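Local coordinates for cytochrome b5-domain protein (Methanococcoides burtonii, PDB 6VZ6) that binds heme b through two axial histidines in a cytochrome b5-like domain, and probably serves in electron transfer, at residues Y22-K26 and I51-H57; Y13-D17 and E39-H43. All coordinates share one frame; numbering follows the deposited sequence.

Contact 1 (Y22-K26 and I51-H57); sequences YFAYK and IDLTADH. With HEM (protoporphyrin IX containing Fe), chain B.
Ala24 is gripped by the backbone of 51-53 at both of its polar atoms: its N donates to Ile51 O at 3.0 Å, and its O accepts from Leu53 N at 2.8 Å. This single bridge fastens strand 22-25 to the chain leading into helix 54-57. Two residues on, Lys26 N meets a side chain instead, donating to Thr54 OG1 at 2.9 Å along an almost linear path. The same hydroxyl donates to Asp52 OD1 at 2.6 Å, on the syn lone pair, while Thr54 N reaches that oxygen from the anti side in an Asx turn. OD1 can serve both because CG of Asp52 stands anti to the backbone N (chi1 -178°), turning the carboxylate along the chain. With an alanine in place of Asp52, Thr54 N is likely to lose its acceptor, and the Thr54 hydroxyl, no longer held by OD1, to turn away from Lys26 N.

Inward from these bonds the contact is apolar and aromatic. The Tyr25 ring presents its edge to the face of His57, planes at 63°, with CE1 against His57 CB; its hydroxyl is satisfied by Asp64, Lys26 NZ being only a weak partner. Leu53 CD1 packs on Phe23 CB at 3.8 Å. CG of Phe23 lies between the backbone N and carbonyl carbon (chi1 56°), and the ring meets the heme, whose vinyl CAC sits over one face, offset toward the rim, 3.7 Å from CZ. The terminal carbon of the same vinyl, CBC, touches Leu53 CB and the edge of the His57 ring. Phe23, Leu53 and His57 thus form the apolar wall round one heme vinyl in a cytochrome b5 pocket, with His57 packed against the axial ligand His62.

Contact 2 (Y13-D17 and E39-H43); sequences YNGKD and EDGDH. With HEM (protoporphyrin IX containing Fe), chain B.
Asn14 O meets Gly41 CA in a CA-H...O contact of 3.4 Å, almost straight at the hydrogen (164°), where the loop 13-17 closes on the turn 39-42. The Asn14 side chain folds back on its own segment: OD1 accepts from Lys16 N in an Asx turn, with the donor above the amide plane. Gly15 and Gly41 are the nearest CA pair, 3.9 Å apart. Both glycines have positive phi, and a side chain on either would run into the facing backbone. Gly15 O adds a more bent CA-H...O contact with Asp40 CA.

Lys16 then reaches across, its CG 3.2 Å from Asp40 O. The chain runs extended to CE and bends at the end (chi4 -67°), bringing NZ to Asp40 O at 3.0 Å, nearly along the C=O axis, and more weakly to Asp40 OD2 at 3.2 Å. In the modelled conformer of Asp42, one of two, OD2 also takes NZ at 2.7 Å, on the syn side but 32° out of the carboxylate plane; this link is less certain than that to Asp40 O. From Asp17, N donates to a water that in turn donates to Asp40 OD1.

The glycine contact and the Lys16 bond to Asp40 O, with the Asp42 salt bridge added in that conformer, tie the loop after helix 7-12 to the segment carrying His43, whose NE2 binds the heme iron at 2.1 Å, as in the bis-histidine site of cytochrome b5 domains.

Contacts 1 and 2 have centres 14 Å apart, on opposite sides of the chain's centre, and their segments alternate along the sequence. They meet directly where Tyr22 N lies 2.9 Å from Tyr13 O, a probable hydrogen bond linking 13-17 to strand 22-25. The heme joins them a second time: contact 2 leads to the iron through the axial ligand His43, whereas contact 1 borders the vinyl-bearing edge of the porphyrin and, through His57, abuts the other axial ligand, His62. Leu53 also brings contact 1 near the His43 side, the two side chains being about 6 Å apart. Contact 1 is thus partly buried pocket wall, while contact 2 is a surface contact that continues in sequence to His43.

Contact 1 (Y22-K26 and I51-H57)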
loop_
_atom_site.group_PDB
_atom_site.type_symbol
_atom_site.label_atom_id
_atom_site.label_comp_id
_atom_site.label_asym_id
_atom_site.label_seq_id
_atom_site.Cartn_x
_atom_site.Cartn_y
_atom_site.Cartn_z
ATOM N N TYR A 22 -0.053 -2.845 -3.569
ATOM C CA TYR A 22 -0.154 -1.394 -3.442
ATOM C C TYR A 22 -0.938 -1.053 -2.187
ATOM O O TYR A 22 -1.746 -1.863 -1.725
ATOM C CB TYR A 22 -0.906 -0.770 -4.617
ATOM C CG TYR A 22 -0.232 -0.879 -5.969
ATOM C CD1 TYR A 22 1.088 -1.337 -6.108
ATOM C CD2 TYR A 22 -0.912 -0.500 -7.098
ATOM C CE1 TYR A 22 1.694 -1.396 -7.381
ATOM C CE2 TYR A 22 -0.326 -0.548 -8.339
ATOM C CZ TYR A 22 0.960 -1.003 -8.476
ATOM O OH TYR A 22 1.439 -1.009 -9.740
ATOM N N PHE A 23 -0.688 0.134 -1.631
ATOM C CA PHE A 23 -1.615 0.714 -0.660
ATOM C C PHE A 23 -1.634 2.229 -0.836
ATOM O O PHE A 23 -0.823 2.801 -1.551
ATOM C CB PHE A 23 -1.304 0.312 0.801
ATOM C CG PHE A 23 0.077 0.643 1.265
ATOM C CD1 PHE A 23 0.472 1.958 1.429
ATOM C CD2 PHE A 23 0.986 -0.379 1.571
ATOM C CE1 PHE A 23 1.762 2.266 1.851
ATOM C CE2 PHE A 23 2.263 -0.077 2.023
ATOM C CZ PHE A 23 2.656 1.250 2.129
ATOM N N ALA A 24 -2.597 2.883 -0.212
ATOM C CA ALA A 24 -2.644 4.335 -0.232
ATOM C C ALA A 24 -2.302 4.887 1.142
ATOM O O ALA A 24 -2.562 4.270 2.177
ATOM C CB ALA A 24 -4.006 4.838 -0.698
ATOM N N TYR A 25 -1.648 6.036 1.124
ATOM C CA TYR A 25 -1.307 6.771 2.330
ATOM C C TYR A 25 -1.344 8.253 1.989
ATOM O O TYR A 25 -0.573 8.703 1.132
ATOM C CB TYR A 25 0.064 6.368 2.856
ATOM C CG TYR A 25 0.484 7.146 4.088
ATOM C CD1 TYR A 25 -0.031 6.824 5.319
ATOM C CD2 TYR A 25 1.389 8.198 4.008
ATOM C CE1 TYR A 25 0.352 7.502 6.457
ATOM C CE2 TYR A 25 1.784 8.905 5.157
ATOM C CZ TYR A 25 1.234 8.540 6.379
ATOM O OH TYR A 25 1.584 9.173 7.537
ATOM N N LYS A 26 -2.277 8.989 2.612
ATOM C CA LYS A 26 -2.398 10.426 2.389
ATOM C C LYS A 26 -2.399 10.753 0.900
ATOM O O LYS A 26 -1.624 11.573 0.412
ATOM C CB LYS A 26 -1.272 11.155 3.142
ATOM C CG LYS A 26 -1.438 10.971 4.680
ATOM C CD LYS A 26 -0.458 11.800 5.486
ATOM C CE LYS A 26 -0.811 11.789 6.985
ATOM N NZ LYS A 26 0.317 12.270 7.808
ATOM N N ILE A 51 -5.680 -1.128 -0.083
ATOM C CA ILE A 51 -6.517 -0.302 0.784
ATOM C C ILE A 51 -5.788 1.005 1.078
ATOM O O ILE A 51 -4.550 1.052 1.111
ATOM C CB ILE A 51 -6.783 -1.026 2.147
ATOM C CG1 ILE A 51 -7.432 -2.397 1.915
ATOM C CG2 ILE A 51 -7.650 -0.201 3.071
ATOM C CD1 ILE A 51 -8.671 -2.314 1.060
ATOM N N ASP A 52 -6.573 2.037 1.398
ATOM C CA ASP A 52 -6.043 3.276 1.947
ATOM C C ASP A 52 -5.732 3.040 3.415
ATOM O O ASP A 52 -6.645 2.886 4.243
ATOM C CB ASP A 52 -7.066 4.387 1.782
ATOM C CG ASP A 52 -6.563 5.713 2.285
ATOM O OD1 ASP A 52 -5.530 5.760 3.027
ATOM O OD2 ASP A 52 -7.231 6.709 1.920
ATOM N N LEU A 53 -4.443 2.981 3.749
ATOM C CA LEU A 53 -4.020 2.639 5.102
ATOM C C LEU A 53 -3.690 3.882 5.947
ATOM O O LEU A 53 -2.999 3.774 6.980
ATOM C CB LEU A 53 -2.833 1.675 5.027
ATOM C CG LEU A 53 -3.171 0.282 4.510
ATOM C CD1 LEU A 53 -1.930 -0.559 4.406
ATOM C CD2 LEU A 53 -4.185 -0.392 5.436
ATOM N N THR A 54 -4.200 5.055 5.551
ATOM C CA THR A 54 -3.872 6.279 6.285
ATOM C C THR A 54 -4.277 6.158 7.755
ATOM O O THR A 54 -3.475 6.398 8.661
ATOM C CB THR A 54 -4.550 7.490 5.647
ATOM O OG1 THR A 54 -4.204 7.637 4.274
ATOM C CG2 THR A 54 -4.143 8.808 6.385
ATOM N N ALA A 55 -5.512 5.758 8.017
ATOM C CA ALA A 55 -5.970 5.649 9.404
ATOM C C ALA A 55 -5.157 4.599 10.157
ATOM O O ALA A 55 -4.754 4.802 11.300
ATOM C CB ALA A 55 -7.460 5.297 9.436
ATOM N N ASP A 56 -4.863 3.480 9.511
ATOM C CA ASP A 56 -4.205 2.385 10.207
ATOM C C ASP A 56 -2.791 2.744 10.596
ATOM O O ASP A 56 -2.278 2.227 11.592
ATOM C CB ASP A 56 -4.254 1.141 9.335
ATOM C CG ASP A 56 -5.670 0.835 8.876
ATOM O OD1 ASP A 56 -6.314 0.008 9.536
ATOM O OD2 ASP A 56 -6.164 1.462 7.871
ATOM N N HIS A 57 -2.162 3.655 9.860
ATOM C CA HIS A 57 -0.798 4.014 10.196
ATOM C C HIS A 57 -0.706 4.666 11.570
ATOM O O HIS A 57 0.375 4.674 12.192
ATOM C CB HIS A 57 -0.190 4.939 9.125
ATOM C CG HIS A 57 1.290 4.968 9.203
ATOM N ND1 HIS A 57 1.960 5.829 10.049
ATOM C CD2 HIS A 57 2.235 4.171 8.646
ATOM C CE1 HIS A 57 3.258 5.580 9.985
ATOM N NE2 HIS A 57 3.448 4.572 9.152
HETATM C CHA HEM B . 7.787 -1.633 8.512
HETATM C CHB HEM B . 4.810 -3.321 11.842
HETATM C CHC HEM B . 1.150 -0.879 9.930
HETATM C CHD HEM B . 4.017 0.259 6.207
HETATM C C1A HEM B . 7.322 -2.217 9.647
HETATM C C2A HEM B . 8.132 -2.816 10.678
HETATM C C3A HEM B . 7.284 -3.306 11.600
HETATM C C4A HEM B . 5.938 -3.010 11.160
HETATM C CMA HEM B . 7.582 -4.044 12.921
HETATM C CAA HEM B . 9.683 -2.854 10.623
HETATM C CBA HEM B . 10.348 -2.527 11.948
HETATM C CGA HEM B . 10.363 -1.046 12.073
HETATM O O1A HEM B . 10.441 -0.417 10.999
HETATM O O2A HEM B . 10.291 -0.518 13.221
HETATM C C1B HEM B . 3.581 -2.801 11.596
HETATM C C2B HEM B . 2.463 -3.125 12.380
HETATM C C3B HEM B . 1.415 -2.467 11.911
HETATM C C4B HEM B . 1.855 -1.715 10.750
HETATM C CMB HEM B . 2.494 -4.039 13.612
HETATM C CAB HEM B . 0.082 -2.539 12.683
HETATM C CBB HEM B . -0.654 -1.428 12.811
HETATM C C1C HEM B . 1.612 -0.334 8.760
HETATM C C2C HEM B . 0.859 0.537 7.869
HETATM C C3C HEM B . 1.655 0.842 6.825
HETATM C C4C HEM B . 2.934 0.185 7.041
HETATM C CMC HEM B . -0.600 0.952 8.130
HETATM C CAC HEM B . 1.419 1.712 5.550
HETATM C CBC HEM B . 0.624 2.764 5.516
HETATM C C1D HEM B . 5.276 -0.216 6.465
HETATM C C2D HEM B . 6.410 -0.218 5.554
HETATM C C3D HEM B . 7.462 -0.715 6.198
HETATM C C4D HEM B . 7.005 -1.076 7.515
HETATM C CMD HEM B . 6.383 0.329 4.104
HETATM C CAD HEM B . 8.908 -0.936 5.680
HETATM C CBD HEM B . 8.944 -2.266 4.931
HETATM C CGD HEM B . 10.335 -2.636 4.458
HETATM O O1D HEM B . 10.484 -3.630 3.717
HETATM O O2D HEM B . 11.290 -1.888 4.754
HETATM N NA HEM B . 5.999 -2.332 9.969
HETATM N NB HEM B . 3.184 -1.960 10.582
HETATM N NC HEM B . 2.882 -0.505 8.237
HETATM N ND HEM B . 5.672 -0.764 7.653
HETATM FE FE HEM B . 4.475 -1.386 9.134
#

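Contact 2 (Y13-D17 and E39-H43)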
loop_
_atom_site.group_PDB
_atom_site.type_symbol
_atom_site.label_atom_id
_atom_site.label_comp_id
_atom_site.label_asym_id
_atom_site.label_seq_id
_atom_site.Cartn_x
_atom_site.Cartn_y
_atom_site.Cartn_z
ATOM N N TYR A 13 -5.096 -4.434 -6.161
ATOM C CA TYR A 13 -3.645 -4.567 -6.017
ATOM C C TYR A 13 -3.307 -4.858 -4.559
ATOM O O TYR A 13 -2.707 -4.069 -3.850
ATOM C CB TYR A 13 -2.961 -3.321 -6.588
ATOM C CG TYR A 13 -3.455 -3.089 -7.980
ATOM C CD1 TYR A 13 -3.180 -3.993 -9.012
ATOM C CD2 TYR A 13 -4.274 -2.024 -8.271
ATOM C CE1 TYR A 13 -3.676 -3.812 -10.275
ATOM C CE2 TYR A 13 -4.764 -1.834 -9.549
ATOM C CZ TYR A 13 -4.452 -2.729 -10.533
ATOM O OH TYR A 13 -4.975 -2.557 -11.785
ATOM N N ASN A 14 -3.705 -6.062 -4.135
ATOM C CA ASN A 14 -3.592 -6.480 -2.747
ATOM C C ASN A 14 -2.489 -7.505 -2.544
ATOM O O ASN A 14 -2.444 -8.183 -1.527
ATOM C CB ASN A 14 -4.909 -7.055 -2.255
ATOM C CG ASN A 14 -5.259 -8.351 -2.951
ATOM O OD1 ASN A 14 -4.555 -8.794 -3.848
ATOM N ND2 ASN A 14 -6.342 -8.985 -2.523
ATOM N N GLY A 15 -1.584 -7.637 -3.494
ATOM C CA GLY A 15 -0.451 -8.499 -3.259
ATOM C C GLY A 15 -0.715 -9.977 -3.405
ATOM O O GLY A 15 0.178 -10.775 -3.104
ATOM N N LYS A 16 -1.893 -10.366 -3.873
ATOM C CA LYS A 16 -2.244 -11.774 -3.978
ATOM C C LYS A 16 -2.623 -12.147 -5.406
ATOM O O LYS A 16 -3.124 -11.312 -6.179
ATOM C CB LYS A 16 -3.404 -12.105 -3.024
ATOM C CG LYS A 16 -3.009 -11.947 -1.540
ATOM C CD LYS A 16 -4.227 -12.111 -0.651
ATOM C CE LYS A 16 -3.949 -11.696 0.799
ATOM N NZ LYS A 16 -2.981 -12.619 1.461
ATOM N N ASP A 17 -2.416 -13.418 -5.741
ATOM C CA ASP A 17 -2.975 -13.996 -6.962
ATOM C C ASP A 17 -2.356 -13.370 -8.221
ATOM O O ASP A 17 -3.022 -13.200 -9.243
ATOM C CB ASP A 17 -4.501 -13.842 -7.004
ATOM C CG ASP A 17 -5.219 -14.473 -5.795
ATOM O OD1 ASP A 17 -4.864 -15.598 -5.351
ATOM O OD2 ASP A 17 -6.175 -13.825 -5.314
ATOM N N GLU A 39 4.945 -9.634 2.224
ATOM C CA GLU A 39 4.868 -10.842 1.423
ATOM C C GLU A 39 3.425 -11.297 1.326
ATOM O O GLU A 39 2.684 -11.306 2.320
ATOM C CB GLU A 39 5.732 -11.957 2.029
ATOM C CG GLU A 39 7.238 -11.742 1.835
ATOM C CD GLU A 39 8.084 -12.984 2.129
ATOM O OE1 GLU A 39 7.735 -13.774 3.039
ATOM O OE2 GLU A 39 9.110 -13.164 1.442
ATOM N N ASP A 40 3.024 -11.661 0.115
ATOM C CA ASP A 40 1.661 -12.080 -0.180
ATOM C C ASP A 40 0.645 -11.021 0.213
ATOM O O ASP A 40 -0.542 -11.328 0.391
ATOM C CB ASP A 40 1.344 -13.420 0.503
ATOM C CG ASP A 40 0.182 -14.160 -0.154
ATOM O OD1 ASP A 40 0.119 -14.214 -1.414
ATOM O OD2 ASP A 40 -0.675 -14.678 0.598
ATOM N N GLY A 41 1.087 -9.766 0.330
ATOM C CA GLY A 41 0.176 -8.672 0.615
ATOM C C GLY A 41 -0.314 -8.639 2.050
ATOM O O GLY A 41 -1.345 -8.022 2.327
ATOM N N ASP A 42 0.395 -9.291 2.967
ATOM C CA ASP A 42 0.003 -9.375 4.370
ATOM C C ASP A 42 1.132 -8.771 5.198
ATOM O O ASP A 42 2.272 -9.232 5.119
ATOM C CB ASP A 42 -0.264 -10.825 4.779
ATOM C CG ASP A 42 -1.488 -11.445 4.072
ATOM O OD1 ASP A 42 -2.554 -10.782 3.993
ATOM O OD2 ASP A 42 -1.382 -12.614 3.613
ATOM N N HIS A 43 0.815 -7.747 5.993
ATOM C CA HIS A 43 1.797 -7.026 6.790
ATOM C C HIS A 43 1.564 -7.339 8.264
ATOM O O HIS A 43 0.591 -6.858 8.861
ATOM C CB HIS A 43 1.676 -5.537 6.508
ATOM C CG HIS A 43 2.740 -4.696 7.139
ATOM N ND1 HIS A 43 4.086 -4.921 6.956
ATOM C CD2 HIS A 43 2.650 -3.563 7.879
ATOM C CE1 HIS A 43 4.781 -3.987 7.583
ATOM N NE2 HIS A 43 3.931 -3.162 8.174
HETATM C CHA HEM B . 7.787 -1.633 8.512
HETATM C CHB HEM B . 4.810 -3.321 11.842
HETATM C CHC HEM B . 1.150 -0.879 9.930
HETATM C CHD HEM B . 4.017 0.259 6.207
HETATM C C1A HEM B . 7.322 -2.217 9.647
HETATM C C2A HEM B . 8.132 -2.816 10.678
HETATM C C3A HEM B . 7.284 -3.306 11.600
HETATM C C4A HEM B . 5.938 -3.010 11.160
HETATM C CMA HEM B . 7.582 -4.044 12.921
HETATM C CAA HEM B . 9.683 -2.854 10.623
HETATM C CBA HEM B . 10.348 -2.527 11.948
HETATM C CGA HEM B . 10.363 -1.046 12.073
HETATM O O1A HEM B . 10.441 -0.417 10.999
HETATM O O2A HEM B . 10.291 -0.518 13.221
HETATM C C1B HEM B . 3.581 -2.801 11.596
HETATM C C2B HEM B . 2.463 -3.125 12.380
HETATM C C3B HEM B . 1.415 -2.467 11.911
HETATM C C4B HEM B . 1.855 -1.715 10.750
HETATM C CMB HEM B . 2.494 -4.039 13.612
HETATM C CAB HEM B . 0.082 -2.539 12.683
HETATM C CBB HEM B . -0.654 -1.428 12.811
HETATM C C1C HEM B . 1.612 -0.334 8.760
HETATM C C2C HEM B . 0.859 0.537 7.869
HETATM C C3C HEM B . 1.655 0.842 6.825
HETATM C C4C HEM B . 2.934 0.185 7.041
HETATM C CMC HEM B . -0.600 0.952 8.130
HETATM C CAC HEM B . 1.419 1.712 5.550
HETATM C CBC HEM B . 0.624 2.764 5.516
HETATM C C1D HEM B . 5.276 -0.216 6.465
HETATM C C2D HEM B . 6.410 -0.218 5.554
HETATM C C3D HEM B . 7.462 -0.715 6.198
HETATM C C4D HEM B . 7.005 -1.076 7.515
HETATM C CMD HEM B . 6.383 0.329 4.104
HETATM C CAD HEM B . 8.908 -0.936 5.680
HETATM C CBD HEM B . 8.944 -2.266 4.931
HETATM C CGD HEM B . 10.335 -2.636 4.458
HETATM O O1D HEM B . 10.484 -3.630 3.717
HETATM O O2D HEM B . 11.290 -1.888 4.754
HETATM N NA HEM B . 5.999 -2.332 9.969
HETATM N NB HEM B . 3.184 -1.960 10.582
HETATM N NC HEM B . 2.882 -0.505 8.237
HETATM N ND HEM B . 5.672 -0.764 7.653
HETATM FE FE HEM B . 4.475 -1.386 9.134
HETATM O O HOH W 1 -1.622 -15.204 -3.491
#